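Local coordinates for protein putative polyketide synthase (Streptomyces coelicolor, PDB 1U0M) that catalyses the iterative condensation of five malonyl-CoA units and cyclises the resulting pentaketide to 1,3,6,8-tetrahydroxynaphthalene, a precursor of melanin, at residues A[86-91]-A[169-174]; A[125-130]-A[134-139]. All coordinates share one frame; numbering follows the deposited sequence.

Interaction 1: A[86-91]-A[169-174]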
loop_
_atom_site.group_PDB
_atom_site.type_symbol
_atom_site.label_atom_id
_atom_site.label_comp_id
_atom_site.label_asym_id
_atom_site.label_seq_id
_atom_site.Cartn_x
_atom_site.Cartn_y
_atom_site.Cartn_z
ATOM N N SER A 86 -0.325 -2.511 -20.863
ATOM C CA SER A 86 -1.016 -2.292 -22.131
ATOM C C SER A 86 -2.459 -1.799 -22.002
ATOM O O SER A 86 -3.069 -1.429 -23.002
ATOM C CB SER A 86 -0.996 -3.565 -22.982
ATOM O OG SER A 86 -1.463 -4.683 -22.255
ATOM N N ARG A 87 -3.010 -1.766 -20.789
ATOM C CA ARG A 87 -4.394 -1.321 -20.634
ATOM C C ARG A 87 -4.617 -0.069 -19.776
ATOM O O ARG A 87 -5.452 0.772 -20.100
ATOM C CB ARG A 87 -5.255 -2.457 -20.068
ATOM C CG ARG A 87 -5.324 -3.713 -20.922
ATOM C CD ARG A 87 -6.186 -4.756 -20.233
ATOM N NE ARG A 87 -6.151 -6.057 -20.890
ATOM C CZ ARG A 87 -6.934 -6.406 -21.901
ATOM N NH1 ARG A 87 -7.823 -5.543 -22.381
ATOM N NH2 ARG A 87 -6.842 -7.628 -22.419
ATOM N N VAL A 88 -3.875 0.058 -18.682
ATOM C CA VAL A 88 -4.064 1.191 -17.785
ATOM C C VAL A 88 -3.985 2.580 -18.437
ATOM O O VAL A 88 -4.884 3.399 -18.258
ATOM C CB VAL A 88 -3.083 1.101 -16.587
ATOM C CG1 VAL A 88 -3.277 2.280 -15.660
ATOM C CG2 VAL A 88 -3.330 -0.191 -15.820
ATOM N N PRO A 89 -2.918 2.856 -19.202
ATOM C CA PRO A 89 -2.712 4.145 -19.882
ATOM C C PRO A 89 -3.955 4.798 -20.511
ATOM O O PRO A 89 -4.313 5.936 -20.177
ATOM C CB PRO A 89 -1.651 3.805 -20.917
ATOM C CG PRO A 89 -0.792 2.843 -20.165
ATOM C CD PRO A 89 -1.813 1.929 -19.515
ATOM N N ALA A 90 -4.608 4.082 -21.418
ATOM C CA ALA A 90 -5.798 4.605 -22.080
ATOM C C ALA A 90 -6.827 5.111 -21.087
ATOM O O ALA A 90 -7.340 6.223 -21.219
ATOM C CB ALA A 90 -6.417 3.538 -22.949
ATOM N N VAL A 91 -7.128 4.295 -20.084
ATOM C CA VAL A 91 -8.128 4.673 -19.099
ATOM C C VAL A 91 -7.761 5.929 -18.331
ATOM O O VAL A 91 -8.610 6.791 -18.112
ATOM C CB VAL A 91 -8.396 3.524 -18.109
ATOM C CG1 VAL A 91 -9.498 3.923 -17.135
ATOM C CG2 VAL A 91 -8.795 2.271 -18.880
ATOM N N LEU A 169 -4.878 11.615 -8.799
ATOM C CA LEU A 169 -5.308 10.650 -9.796
ATOM C C LEU A 169 -5.508 9.289 -9.151
ATOM O O LEU A 169 -4.564 8.687 -8.638
ATOM C CB LEU A 169 -4.279 10.522 -10.919
ATOM C CG LEU A 169 -4.637 9.449 -11.965
ATOM C CD1 LEU A 169 -5.957 9.803 -12.642
ATOM C CD2 LEU A 169 -3.519 9.325 -12.993
ATOM N N ILE A 170 -6.744 8.806 -9.180
ATOM C CA ILE A 170 -7.059 7.509 -8.610
ATOM C C ILE A 170 -7.118 6.464 -9.706
ATOM O O ILE A 170 -7.878 6.607 -10.663
ATOM C CB ILE A 170 -8.411 7.525 -7.912
ATOM C CG1 ILE A 170 -8.399 8.558 -6.787
ATOM C CG2 ILE A 170 -8.723 6.145 -7.367
ATOM C CD1 ILE A 170 -9.701 8.662 -6.063
ATOM N N VAL A 171 -6.310 5.420 -9.570
ATOM C CA VAL A 171 -6.295 4.336 -10.547
ATOM C C VAL A 171 -6.549 3.012 -9.858
ATOM O O VAL A 171 -5.866 2.658 -8.906
ATOM C CB VAL A 171 -4.951 4.222 -11.278
ATOM C CG1 VAL A 171 -4.997 3.051 -12.242
ATOM C CG2 VAL A 171 -4.650 5.508 -12.019
ATOM N N ALA A 172 -7.553 2.291 -10.342
ATOM C CA ALA A 172 -7.894 0.987 -9.799
ATOM C C ALA A 172 -7.665 -0.045 -10.908
ATOM O O ALA A 172 -8.219 0.063 -11.994
ATOM C CB ALA A 172 -9.347 0.982 -9.350
ATOM N N CYS A 173 -6.836 -1.040 -10.635
ATOM C CA CYS A 173 -6.549 -2.074 -11.623
ATOM C C CYS A 173 -6.774 -3.429 -10.974
ATOM O O CYS A 173 -6.041 -3.813 -10.070
ATOM C CB CYS A 173 -5.100 -1.949 -12.102
ATOM S SG CYS A 173 -4.693 -3.002 -13.494
ATOM N N GLU A 174 -7.781 -4.157 -11.435
ATOM C CA GLU A 174 -8.087 -5.448 -10.844
ATOM C C GLU A 174 -8.303 -6.577 -11.849
ATOM O O GLU A 174 -9.252 -6.563 -12.637
ATOM C CB GLU A 174 -9.312 -5.302 -9.932
ATOM C CG GLU A 174 -9.158 -4.214 -8.863
ATOM C CD GLU A 174 -8.230 -4.624 -7.713
ATOM O OE1 GLU A 174 -7.412 -5.550 -7.914
ATOM O OE2 GLU A 174 -8.316 -4.020 -6.613
#
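With chi1 at 180°, V88 splits its two methyls between two residues of the strand: CG1, trans to the backbone N, goes to V171, and CG2, trans to the carbonyl carbon, goes to C173. The strand answers in kind: V171 CG1 and C173 SG each lie opposite their own backbone N, which brings both groups out toward the helix. V88 CG1 then lies 3.9 Å from V171 CG1, the two valines meeting at a slant, while V88 CG2 rests 3.9 Å from C173 SG. Both contacts are apolar, and no hydrogen bond joins the segments. Through its two methyls a single helix residue straddles alternate positions of one strand face. The same face is shared by Y111 of the neighbouring strand 108-112, which touches both V171 and C173. I170, one residue before V171, has its side chain on A152, I153 and A156 of helix 148-162. One strand thus serves a helix on each of its faces, with helix 73-99 covering the face that carries V171 and C173: a helix-sheet-helix portion of the five-layered alpha-beta-alpha-beta-alpha thiolase fold.

Interaction 2: A[125-130]-A[134-139]; sequences WLINEM and STTRQI
The helical turn that carries I127 toward T136 and Q138 is closed by the shortest polar bond within these segments, M130 N to L126 O at 2.7 Å; E129 N bonds to W125 O in the same manner at 3.0 Å. From this turn I127 reaches across with both branches, CD1 doing most of the touching. Its CG1 lies opposite the carbonyl carbon (chi1 -71°) and the chain runs on nearly extended (chi2 162°), which sends CD1 toward Q138 at the start of the strand and T136 just before it, while CG2 is left for the loop. CD1 comes within 3.8 Å of Q138 CG and 4.1 Å of Q138 CD, so the methyl meets the aliphatic stem of the glutamine and the root of its amide, the two side chains crossing at about a right angle. The same methyl lies 4.0 Å from T136 O and 4.2 Å from T136 CB. At the other branch, I127 CG2 brushes S134 CA at 4.4 Å, a looser touch.

The polar ends are served elsewhere: Q138 OE1 is hydrogen-bonded to T123 OG1, in the helix that carries I127, and T136 OG1 to D133 O. Q138 NE2 has a weak hydrogen bond to T346 of the second subunit, where S134 OG also bonds weakly to L222 O. I127 thus lies against the next strand and the loop leading into it. This is the second half of a beta-alpha-beta unit: parallel strands 108-112 and 137-141, the latter outermost within the chain, form the thiolase-fold sheet's margin beside the dimer partner, and helix 122-129 crosses between them.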
loop_
_atom_site.group_PDB
_atom_site.type_symbol
_atom_site.label_atom_id
_atom_site.label_comp_id
_atom_site.label_asym_id
_atom_site.label_seq_id
_atom_site.Cartn_x
_atom_site.Cartn_y
_atom_site.Cartn_z
ATOM N N TRP A 125 6.394 3.356 -13.344
ATOM C CA TRP A 125 6.380 3.151 -14.791
ATOM C C TRP A 125 5.393 4.112 -15.452
ATOM O O TRP A 125 5.596 4.532 -16.583
ATOM C CB TRP A 125 5.998 1.706 -15.107
ATOM C CG TRP A 125 5.991 1.352 -16.568
ATOM C CD1 TRP A 125 7.060 0.969 -17.330
ATOM C CD2 TRP A 125 4.847 1.309 -17.432
ATOM N NE1 TRP A 125 6.651 0.688 -18.614
ATOM C CE2 TRP A 125 5.296 0.892 -18.702
ATOM C CE3 TRP A 125 3.485 1.586 -17.255
ATOM C CZ2 TRP A 125 4.431 0.739 -19.787
ATOM C CZ3 TRP A 125 2.623 1.434 -18.335
ATOM C CH2 TRP A 125 3.100 1.018 -19.585
ATOM N N LEU A 126 4.335 4.465 -14.732
ATOM C CA LEU A 126 3.330 5.388 -15.244
ATOM C C LEU A 126 3.871 6.809 -15.338
ATOM O O LEU A 126 3.610 7.512 -16.306
ATOM C CB LEU A 126 2.087 5.374 -14.353
ATOM C CG LEU A 126 1.095 4.221 -14.514
ATOM C CD1 LEU A 126 0.013 4.316 -13.430
ATOM C CD2 LEU A 126 0.473 4.287 -15.900
ATOM N N ILE A 127 4.613 7.240 -14.326
ATOM C CA ILE A 127 5.184 8.576 -14.334
ATOM C C ILE A 127 6.150 8.685 -15.514
ATOM O O ILE A 127 6.143 9.679 -16.244
ATOM C CB ILE A 127 5.906 8.848 -13.003
ATOM C CG1 ILE A 127 4.855 9.001 -11.908
ATOM C CG2 ILE A 127 6.804 10.084 -13.111
ATOM C CD1 ILE A 127 5.399 8.838 -10.527
ATOM N N ASN A 128 6.954 7.642 -15.711
ATOM C CA ASN A 128 7.920 7.593 -16.801
ATOM C C ASN A 128 7.295 7.664 -18.191
ATOM O O ASN A 128 7.732 8.440 -19.043
ATOM C CB ASN A 128 8.737 6.301 -16.742
ATOM C CG ASN A 128 10.016 6.449 -15.958
ATOM O OD1 ASN A 128 10.092 6.071 -14.793
ATOM N ND2 ASN A 128 11.034 7.007 -16.597
ATOM N N GLU A 129 6.281 6.836 -18.420
ATOM C CA GLU A 129 5.636 6.763 -19.723
ATOM C C GLU A 129 4.547 7.787 -19.977
ATOM O O GLU A 129 4.477 8.366 -21.053
ATOM C CB GLU A 129 5.079 5.349 -19.940
ATOM C CG GLU A 129 5.967 4.422 -20.786
ATOM C CD GLU A 129 7.430 4.409 -20.354
ATOM O OE1 GLU A 129 8.295 4.717 -21.202
ATOM O OE2 GLU A 129 7.715 4.087 -19.178
ATOM N N MET A 130 3.693 8.014 -18.992
ATOM C CA MET A 130 2.607 8.969 -19.163
ATOM C C MET A 130 3.102 10.407 -19.118
ATOM O O MET A 130 2.322 11.347 -19.263
ATOM C CB MET A 130 1.555 8.764 -18.080
ATOM C CG MET A 130 0.146 8.703 -18.601
ATOM S SD MET A 130 -0.505 7.072 -18.366
ATOM C CE MET A 130 0.016 6.306 -19.841
ATOM N N SER A 134 7.705 14.652 -12.633
ATOM C CA SER A 134 8.789 13.873 -12.037
ATOM C C SER A 134 8.770 14.024 -10.509
ATOM O O SER A 134 9.617 13.471 -9.808
ATOM C CB SER A 134 10.131 14.345 -12.601
ATOM O OG SER A 134 11.129 13.354 -12.457
ATOM N N THR A 135 7.775 14.755 -10.009
ATOM C CA THR A 135 7.610 15.018 -8.582
ATOM C C THR A 135 6.325 14.434 -8.016
ATOM O O THR A 135 6.062 14.555 -6.821
ATOM C CB THR A 135 7.596 16.542 -8.296
ATOM O OG1 THR A 135 6.582 17.174 -9.091
ATOM C CG2 THR A 135 8.931 17.151 -8.634
ATOM N N THR A 136 5.523 13.809 -8.875
ATOM C CA THR A 136 4.252 13.214 -8.458
ATOM C C THR A 136 4.466 12.201 -7.346
ATOM O O THR A 136 5.339 11.349 -7.440
ATOM C CB THR A 136 3.556 12.484 -9.622
ATOM O OG1 THR A 136 3.740 13.224 -10.832
ATOM C CG2 THR A 136 2.067 12.342 -9.341
ATOM N N ARG A 137 3.665 12.299 -6.293
ATOM C CA ARG A 137 3.789 11.377 -5.179
ATOM C C ARG A 137 3.061 10.098 -5.540
ATOM O O ARG A 137 1.992 10.135 -6.147
ATOM C CB ARG A 137 3.168 11.952 -3.906
ATOM C CG ARG A 137 2.903 13.438 -3.917
ATOM C CD ARG A 137 4.156 14.272 -4.044
ATOM N NE ARG A 137 3.807 15.691 -4.039
ATOM C CZ ARG A 137 3.208 16.301 -3.019
ATOM N NH1 ARG A 137 2.902 15.616 -1.924
ATOM N NH2 ARG A 137 2.899 17.589 -3.097
ATOM N N GLN A 138 3.648 8.966 -5.168
ATOM C CA GLN A 138 3.045 7.669 -5.440
ATOM C C GLN A 138 2.447 7.119 -4.145
ATOM O O GLN A 138 3.080 7.163 -3.091
ATOM C CB GLN A 138 4.109 6.704 -5.966
ATOM C CG GLN A 138 4.913 7.254 -7.124
ATOM C CD GLN A 138 6.298 6.665 -7.188
ATOM O OE1 GLN A 138 6.491 5.540 -7.645
ATOM N NE2 GLN A 138 7.279 7.421 -6.706
ATOM N N ILE A 139 1.216 6.631 -4.216
ATOM C CA ILE A 139 0.581 6.047 -3.043
ATOM C C ILE A 139 -0.053 4.725 -3.446
ATOM O O ILE A 139 -1.248 4.654 -3.744
ATOM C CB ILE A 139 -0.492 6.967 -2.436
ATOM C CG1 ILE A 139 0.154 8.273 -1.973
ATOM C CG2 ILE A 139 -1.133 6.294 -1.229
ATOM C CD1 ILE A 139 -0.775 9.175 -1.197
#

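In the fold
Interactions 1 and 2 show two helices serving neighbouring parts of one sheet. Strand 108-112 runs between strands 167-175 and 137-141, parallel to both, so the two contacted strands are its two neighbours. The contact centres are 13 Å apart, and the helices themselves meet: P89 CG lies 4.1 Å from W125 CZ3, and V88 CG1, already engaged in interaction 1, is 4.3 Å from L126 CD2. In sequence, interaction 2 falls between the two halves of interaction 1. Both are away from C146, the probable active-site cysteine. Interaction 1 is internal to the subunit, whereas interaction 2 borders the second subunit of the homodimer.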